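Local coordinates for uncharacterized protein (Mycobacterium tuberculosis, PDB 4Q6U) that is of unknown function but is built from three sensor-type domains, one GAF-like and two PAS-like, and so probably senses a signal or ligand, at residues L179-W182 with P186-I189; A24-G29 with M212-E217. All blocks are in the same frame, centred on the assembly; numbering follows the deposited sequence.

Contact 1. Residues L179-W182 with P186-I189; sequences LTDW and PIRI
The turn end of a beta hairpin in the PAS-like middle domain brings L179-W182 against P186-I189, where the antiparallel strands 172-180 and 186-198 are joined by a short loop. L179 and I187 form a hydrogen-bonded pair and clasp each other twice: L179 N donates to I187 O at 2.9 Å, and I187 N donates to L179 O at 2.8 Å. Both N-H groups point almost straight at their acceptors (173° and 177°), although each donor stands above the carbonyl plane. One step closer to the turn, T180 and P186 are a non-hydrogen-bonded pair. At this position the missing N-H of the proline costs no bond between the strands, and P186 CA makes a CA-H...O contact with L179 O at 3.6 Å.

The side chains of L179 and I187 lie on one face of the sheet, those of T180 and P186 on the other. With CG1 of I187 tucked between its own backbone N and carbonyl carbon (chi1 58°), this branch is carried toward the partner strand, and I187 CG1 lies 3.7 Å from L179 CB. The CD1 of L179 slants across I189, touching both its CG2 and CD1 methyls. Beyond the paired strands D181 turns back into the loop, where its OD1 accepts a hydrogen bond from T185 N and a weak one from Q183 N. The other carboxylate oxygen, D181 OD2, rests 4.2 Å from I187 CG2.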
ATOM      1  N   LEU B 179       2.376  -9.518 -13.114  1.00 45.49           N
ATOM      2  CA  LEU B 179       3.055  -8.943 -14.277  1.00 40.60           C
ATOM      3  C   LEU B 179       2.161  -8.987 -15.512  1.00 38.99           C
ATOM      4  O   LEU B 179       1.059  -9.532 -15.478  1.00 44.27           O
ATOM      5  CB  LEU B 179       4.358  -9.688 -14.575  1.00 33.44           C
ATOM      6  CG  LEU B 179       5.380  -9.987 -13.475  1.00 40.38           C
ATOM      7  CD1 LEU B 179       6.522 -10.842 -14.046  1.00 39.53           C
ATOM      8  CD2 LEU B 179       5.934  -8.708 -12.877  1.00 40.49           C
ATOM      9  N   THR B 180       2.646  -8.426 -16.609  1.00 38.52           N
ATOM     10  CA  THR B 180       1.970  -8.575 -17.888  1.00 43.84           C
ATOM     11  C   THR B 180       2.979  -9.054 -18.936  1.00 40.35           C
ATOM     12  O   THR B 180       4.041  -8.451 -19.105  1.00 40.55           O
ATOM     13  CB  THR B 180       1.309  -7.256 -18.327  1.00 50.47           C
ATOM     14  OG1 THR B 180       0.164  -6.995 -17.498  1.00 53.92           O
ATOM     15  CG2 THR B 180       0.861  -7.339 -19.767  1.00 56.45           C
ATOM     16  N   ASP B 181       2.673 -10.147 -19.629  1.00 46.25           N
ATOM     17  CA  ASP B 181       3.638 -10.670 -20.598  1.00 51.14           C
ATOM     18  C   ASP B 181       3.689  -9.785 -21.844  1.00 50.83           C
ATOM     19  O   ASP B 181       3.000  -8.766 -21.915  1.00 46.79           O
ATOM     20  CB  ASP B 181       3.334 -12.131 -20.970  1.00 49.18           C
ATOM     21  CG  ASP B 181       2.014 -12.311 -21.713  1.00 52.54           C
ATOM     22  OD1 ASP B 181       1.399 -11.324 -22.167  1.00 55.97           O
ATOM     23  OD2 ASP B 181       1.594 -13.477 -21.856  1.00 55.99           O
ATOM     24  N   TRP B 182       4.492 -10.185 -22.825  1.00 53.18           N
ATOM     25  CA  TRP B 182       4.727  -9.343 -23.993  1.00 56.70           C
ATOM     26  C   TRP B 182       3.550  -9.347 -24.963  1.00 61.30           C
ATOM     27  O   TRP B 182       3.487  -8.521 -25.871  1.00 69.50           O
ATOM     28  CB  TRP B 182       6.000  -9.778 -24.716  1.00 52.76           C
ATOM     29  CG  TRP B 182       5.970 -11.182 -25.233  1.00 60.22           C
ATOM     30  CD1 TRP B 182       6.330 -12.310 -24.558  1.00 57.39           C
ATOM     31  CD2 TRP B 182       5.582 -11.607 -26.546  1.00 69.38           C
ATOM     32  NE1 TRP B 182       6.184 -13.411 -25.364  1.00 59.20           N
ATOM     33  CE2 TRP B 182       5.724 -13.008 -26.590  1.00 68.35           C
ATOM     34  CE3 TRP B 182       5.122 -10.939 -27.686  1.00 76.82           C
ATOM     35  CZ2 TRP B 182       5.424 -13.756 -27.728  1.00 77.22           C
ATOM     36  CZ3 TRP B 182       4.824 -11.684 -28.818  1.00 80.30           C
ATOM     37  CH2 TRP B 182       4.976 -13.076 -28.830  1.00 79.94           C
ATOM     38  N   PRO B 186      -2.197 -10.628 -18.485  1.00 52.64           N
ATOM     39  CA  PRO B 186      -1.913 -10.685 -17.047  1.00 51.26           C
ATOM     40  C   PRO B 186      -1.350 -12.043 -16.635  1.00 49.32           C
ATOM     41  O   PRO B 186      -1.923 -13.077 -16.970  1.00 44.56           O
ATOM     42  CB  PRO B 186      -3.284 -10.449 -16.407  1.00 49.38           C
ATOM     43  CG  PRO B 186      -4.058  -9.713 -17.431  1.00 51.08           C
ATOM     44  CD  PRO B 186      -3.594 -10.256 -18.753  1.00 55.59           C
ATOM     45  N   ILE B 187      -0.222 -12.033 -15.933  1.00 43.45           N
ATOM     46  CA  ILE B 187       0.387 -13.259 -15.438  1.00 41.77           C
ATOM     47  C   ILE B 187       0.815 -13.053 -13.992  1.00 42.64           C
ATOM     48  O   ILE B 187       0.754 -11.933 -13.478  1.00 34.76           O
ATOM     49  CB  ILE B 187       1.617 -13.676 -16.273  1.00 41.93           C
ATOM     50  CG1 ILE B 187       2.657 -12.553 -16.282  1.00 34.85           C
ATOM     51  CG2 ILE B 187       1.225 -14.029 -17.703  1.00 41.43           C
ATOM     52  CD1 ILE B 187       3.983 -12.985 -16.860  1.00 41.81           C
ATOM     53  N   ARG B 188       1.241 -14.130 -13.339  1.00 38.70           N
ATOM     54  CA  ARG B 188       1.821 -14.025 -12.005  1.00 35.02           C
ATOM     55  C   ARG B 188       3.076 -14.871 -11.906  1.00 42.58           C
ATOM     56  O   ARG B 188       3.184 -15.913 -12.555  1.00 38.56           O
ATOM     57  CB  ARG B 188       0.828 -14.458 -10.926  1.00 36.68           C
ATOM     58  CG  ARG B 188      -0.396 -13.567 -10.797  1.00 42.68           C
ATOM     59  CD  ARG B 188      -1.488 -14.233  -9.977  1.00 49.31           C
ATOM     60  NE  ARG B 188      -1.254 -14.156  -8.536  1.00 59.29           N
ATOM     61  CZ  ARG B 188      -1.285 -15.203  -7.713  1.00 67.07           C
ATOM     62  NH1 ARG B 188      -1.074 -15.030  -6.415  1.00 74.41           N
ATOM     63  NH2 ARG B 188      -1.526 -16.424  -8.179  1.00 54.38           N
ATOM     64  N   ILE B 189       4.026 -14.423 -11.090  1.00 38.42           N
ATOM     65  CA  ILE B 189       5.216 -15.216 -10.805  1.00 31.44           C
ATOM     66  C   ILE B 189       5.457 -15.358  -9.310  1.00 35.31           C
ATOM     67  O   ILE B 189       5.122 -14.475  -8.524  1.00 32.05           O
ATOM     68  CB  ILE B 189       6.487 -14.609 -11.446  1.00 35.73           C
ATOM     69  CG1 ILE B 189       6.770 -13.219 -10.874  1.00 35.92           C
ATOM     70  CG2 ILE B 189       6.337 -14.521 -12.963  1.00 39.59           C
ATOM     71  CD1 ILE B 189       8.174 -12.728 -11.145  1.00 37.06           C
TER

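Contact 2. Residues A24-G29 with M212-E217; sequences AVVARG and MNWRAE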
ATOM      1  N   ALA B  24      15.416 -25.311   1.862  1.00 53.09           N
ATOM      2  CA  ALA B  24      14.135 -24.757   2.281  1.00 55.30           C
ATOM      3  C   ALA B  24      13.149 -24.655   1.120  1.00 50.00           C
ATOM      4  O   ALA B  24      13.471 -24.111   0.064  1.00 47.50           O
ATOM      5  CB  ALA B  24      14.343 -23.398   2.922  1.00 53.36           C
ATOM      6  N   VAL B  25      11.944 -25.176   1.328  1.00 50.80           N
ATOM      7  CA  VAL B  25      10.922 -25.201   0.291  1.00 48.72           C
ATOM      8  C   VAL B  25      10.410 -23.787  -0.021  1.00 53.89           C
ATOM      9  O   VAL B  25      10.170 -22.989   0.884  1.00 50.42           O
ATOM     10  CB  VAL B  25       9.739 -26.109   0.705  1.00 50.63           C
ATOM     11  CG1 VAL B  25       8.686 -26.164  -0.396  1.00 48.55           C
ATOM     12  CG2 VAL B  25      10.249 -27.517   1.049  1.00 56.12           C
ATOM     13  N   VAL B  26      10.267 -23.478  -1.307  1.00 44.30           N
ATOM     14  CA  VAL B  26       9.709 -22.206  -1.731  1.00 40.46           C
ATOM     15  C   VAL B  26       8.536 -22.414  -2.690  1.00 38.82           C
ATOM     16  O   VAL B  26       7.753 -21.492  -2.929  1.00 41.83           O
ATOM     17  CB  VAL B  26      10.773 -21.310  -2.404  1.00 39.53           C
ATOM     18  CG1 VAL B  26      11.905 -20.999  -1.429  1.00 40.15           C
ATOM     19  CG2 VAL B  26      11.312 -21.981  -3.639  1.00 44.09           C
ATOM     20  N   ALA B  27       8.395 -23.629  -3.217  1.00 39.74           N
ATOM     21  CA  ALA B  27       7.245 -23.944  -4.068  1.00 40.29           C
ATOM     22  C   ALA B  27       6.774 -25.388  -3.927  1.00 45.21           C
ATOM     23  O   ALA B  27       7.582 -26.320  -3.972  1.00 48.38           O
ATOM     24  CB  ALA B  27       7.567 -23.653  -5.525  1.00 39.38           C
ATOM     25  N   ARG B  28       5.468 -25.565  -3.739  1.00 44.11           N
ATOM     26  CA  ARG B  28       4.838 -26.874  -3.926  1.00 46.01           C
ATOM     27  C   ARG B  28       4.042 -26.798  -5.217  1.00 48.73           C
ATOM     28  O   ARG B  28       2.997 -26.152  -5.270  1.00 46.87           O
ATOM     29  CB  ARG B  28       3.932 -27.256  -2.753  1.00 49.22           C
ATOM     30  CG  ARG B  28       3.333 -28.659  -2.893  1.00 48.07           C
ATOM     31  CD  ARG B  28       2.944 -29.270  -1.547  1.00 61.92           C
ATOM     32  NE  ARG B  28       1.937 -28.489  -0.839  1.00 62.83           N
ATOM     33  CZ  ARG B  28       1.473 -28.793   0.371  1.00 69.91           C
ATOM     34  NH1 ARG B  28       1.928 -29.864   1.007  1.00 70.59           N
ATOM     35  NH2 ARG B  28       0.552 -28.026   0.946  1.00 72.31           N
ATOM     36  N   GLY B  29       4.549 -27.426  -6.270  1.00 46.74           N
ATOM     37  CA  GLY B  29       4.005 -27.166  -7.586  1.00 47.83           C
ATOM     38  C   GLY B  29       4.326 -25.713  -7.896  1.00 43.96           C
ATOM     39  O   GLY B  29       5.491 -25.357  -8.008  1.00 39.64           O
HETATM   40  N   MSE B 212      15.401 -17.441  -7.754  1.00 29.90           N
HETATM   41  CA  MSE B 212      14.710 -18.279  -8.717  1.00 37.65           C
HETATM   42  C   MSE B 212      13.296 -17.767  -8.866  1.00 36.95           C
HETATM   43  O   MSE B 212      12.651 -17.461  -7.862  1.00 32.63           O
HETATM   44  CB  MSE B 212      14.685 -19.748  -8.277  1.00 32.32           C
HETATM   45  CG  MSE B 212      16.035 -20.378  -8.152  1.00 34.20           C
HETATM   46 SE   MSE B 212      15.806 -22.233  -7.606  1.00 48.81          SE
HETATM   47  CE  MSE B 212      15.335 -21.954  -5.723  1.00 45.89           C
ATOM     48  N   ASN B 213      12.803 -17.653 -10.096  1.00 28.18           N
ATOM     49  CA  ASN B 213      11.368 -17.448 -10.246  1.00 27.60           C
ATOM     50  C   ASN B 213      10.679 -18.658 -10.866  1.00 31.81           C
ATOM     51  O   ASN B 213      11.327 -19.658 -11.218  1.00 33.76           O
ATOM     52  CB  ASN B 213      11.070 -16.161 -11.050  1.00 32.23           C
ATOM     53  CG  ASN B 213      11.480 -16.252 -12.517  1.00 34.62           C
ATOM     54  OD1 ASN B 213      11.775 -17.327 -13.043  1.00 34.11           O
ATOM     55  ND2 ASN B 213      11.475 -15.104 -13.190  1.00 25.48           N
ATOM     56  N   TRP B 214       9.358 -18.572 -10.954  1.00 29.99           N
ATOM     57  CA  TRP B 214       8.540 -19.555 -11.643  1.00 32.32           C
ATOM     58  C   TRP B 214       7.199 -18.895 -11.954  1.00 37.27           C
ATOM     59  O   TRP B 214       6.792 -17.957 -11.262  1.00 33.10           O
ATOM     60  CB  TRP B 214       8.348 -20.824 -10.799  1.00 36.07           C
ATOM     61  CG  TRP B 214       7.591 -20.615  -9.514  1.00 32.26           C
ATOM     62  CD1 TRP B 214       6.245 -20.768  -9.315  1.00 37.34           C
ATOM     63  CD2 TRP B 214       8.141 -20.238  -8.249  1.00 33.85           C
ATOM     64  NE1 TRP B 214       5.923 -20.503  -8.003  1.00 34.74           N
ATOM     65  CE2 TRP B 214       7.069 -20.171  -7.327  1.00 34.33           C
ATOM     66  CE3 TRP B 214       9.433 -19.944  -7.803  1.00 31.57           C
ATOM     67  CZ2 TRP B 214       7.253 -19.828  -5.989  1.00 32.98           C
ATOM     68  CZ3 TRP B 214       9.616 -19.597  -6.470  1.00 36.97           C
ATOM     69  CH2 TRP B 214       8.529 -19.541  -5.580  1.00 37.64           C
ATOM     70  N   ARG B 215       6.529 -19.356 -13.005  1.00 37.59           N
ATOM     71  CA  ARG B 215       5.215 -18.828 -13.340  1.00 38.60           C
ATOM     72  C   ARG B 215       4.204 -19.394 -12.342  1.00 37.53           C
ATOM     73  O   ARG B 215       4.130 -20.612 -12.159  1.00 38.99           O
ATOM     74  CB  ARG B 215       4.829 -19.185 -14.781  1.00 41.82           C
ATOM     75  CG  ARG B 215       3.490 -18.603 -15.240  1.00 36.16           C
ATOM     76  CD  ARG B 215       3.609 -17.106 -15.532  1.00 30.78           C
ATOM     77  NE  ARG B 215       4.585 -16.859 -16.593  1.00 36.17           N
ATOM     78  CZ  ARG B 215       4.270 -16.789 -17.882  1.00 42.50           C
ATOM     79  NH1 ARG B 215       3.009 -16.941 -18.260  1.00 48.71           N
ATOM     80  NH2 ARG B 215       5.209 -16.567 -18.791  1.00 38.73           N
ATOM     81  N   ALA B 216       3.462 -18.517 -11.671  1.00 45.29           N
ATOM     82  CA  ALA B 216       2.487 -18.949 -10.665  1.00 43.10           C
ATOM     83  C   ALA B 216       1.114 -19.162 -11.293  1.00 52.00           C
ATOM     84  O   ALA B 216       0.911 -18.884 -12.474  1.00 51.97           O
ATOM     85  CB  ALA B 216       2.409 -17.937  -9.530  1.00 41.12           C
ATOM     86  N   GLU B 217       0.178 -19.692 -10.513  1.00 58.32           N
ATOM     87  CA  GLU B 217      -1.161 -19.922 -11.024  1.00 55.17           C
ATOM     88  C   GLU B 217      -1.870 -18.583 -11.145  1.00 53.25           C
ATOM     89  O   GLU B 217      -1.495 -17.615 -10.481  1.00 48.84           O
ATOM     90  CB  GLU B 217      -1.937 -20.876 -10.115  1.00 62.22           C
TER
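Strand 24-28 of the GAF-like N-terminal domain faces the end of strand 206-215 of the PAS-like middle domain without pairing with it: the closest CA atoms, those of A27 and W214, are 8.8 Å apart, and no hydrogen bond crosses between A24-G29 and M212-E217. The indole of W214 spans the distance. A chi1 of 64° turns it over the backbone of its own residue and toward the bend in the opposing strand. That bend is a classic beta bulge, in which V26 and A27 both lie opposite L15 of strand 14-17.

The two bulge residues meet the six-membered ring of W214 differently. A27 places its CB over one face, 4.1 Å from the ring centroid and 20° off the normal, a CH-pi contact displaced toward CZ2 and CE2. V26 comes to the far end of the ring with two groups. Its carbonyl oxygen, V26 O, approaches W214 CH2 obliquely at 3.4 Å, while its methyl CG2 lies 4.1 Å from W214 CZ3. L15 and L32 of the N-terminal domain also touch the tryptophan, and V192 of the middle domain packs on V26.

The polar edge of the indole has its own partner, since W214 NE1 hydrogen-bonds to R30 O, just after A24-G29; the neighbouring R215 O accepts from R30 NH1. The three touching residues are buried, and their contact combines apolar and CH-pi packing with the approach of the V26 carbonyl oxygen to a ring carbon, while the R30 bond to NE1 would limit rotation of the ring. The chemistry is that of a mainly apolar interdomain contact whose flank is pinned by hydrogen bonds of R30, with the middle-domain tryptophan held against the N-terminal domain at both its hydrocarbon and its N-H parts.

The centres of the two contacts lie about 15 Å apart, and contact 1 is nested along the chain within the long loop closed by contact 2. Both reach the five-stranded antiparallel sheet of the middle domain, in which strands 186-198 and 206-215 are neighbours. P186-I189 and M212-E217 meet directly: R188 O probably accepts a hydrogen bond from A216 N at 2.8 Å, and R188 NH2 is hydrogen-bonded to E217 O. Contact 1 lies within this sheet, pairing the edge strand 172-180 with its neighbour 186-198, whereas contact 2 leads from it to the six-stranded sheet of the N-terminal domain. The hairpin end and the interdomain contact are thus joined through adjacent strands of one sheet.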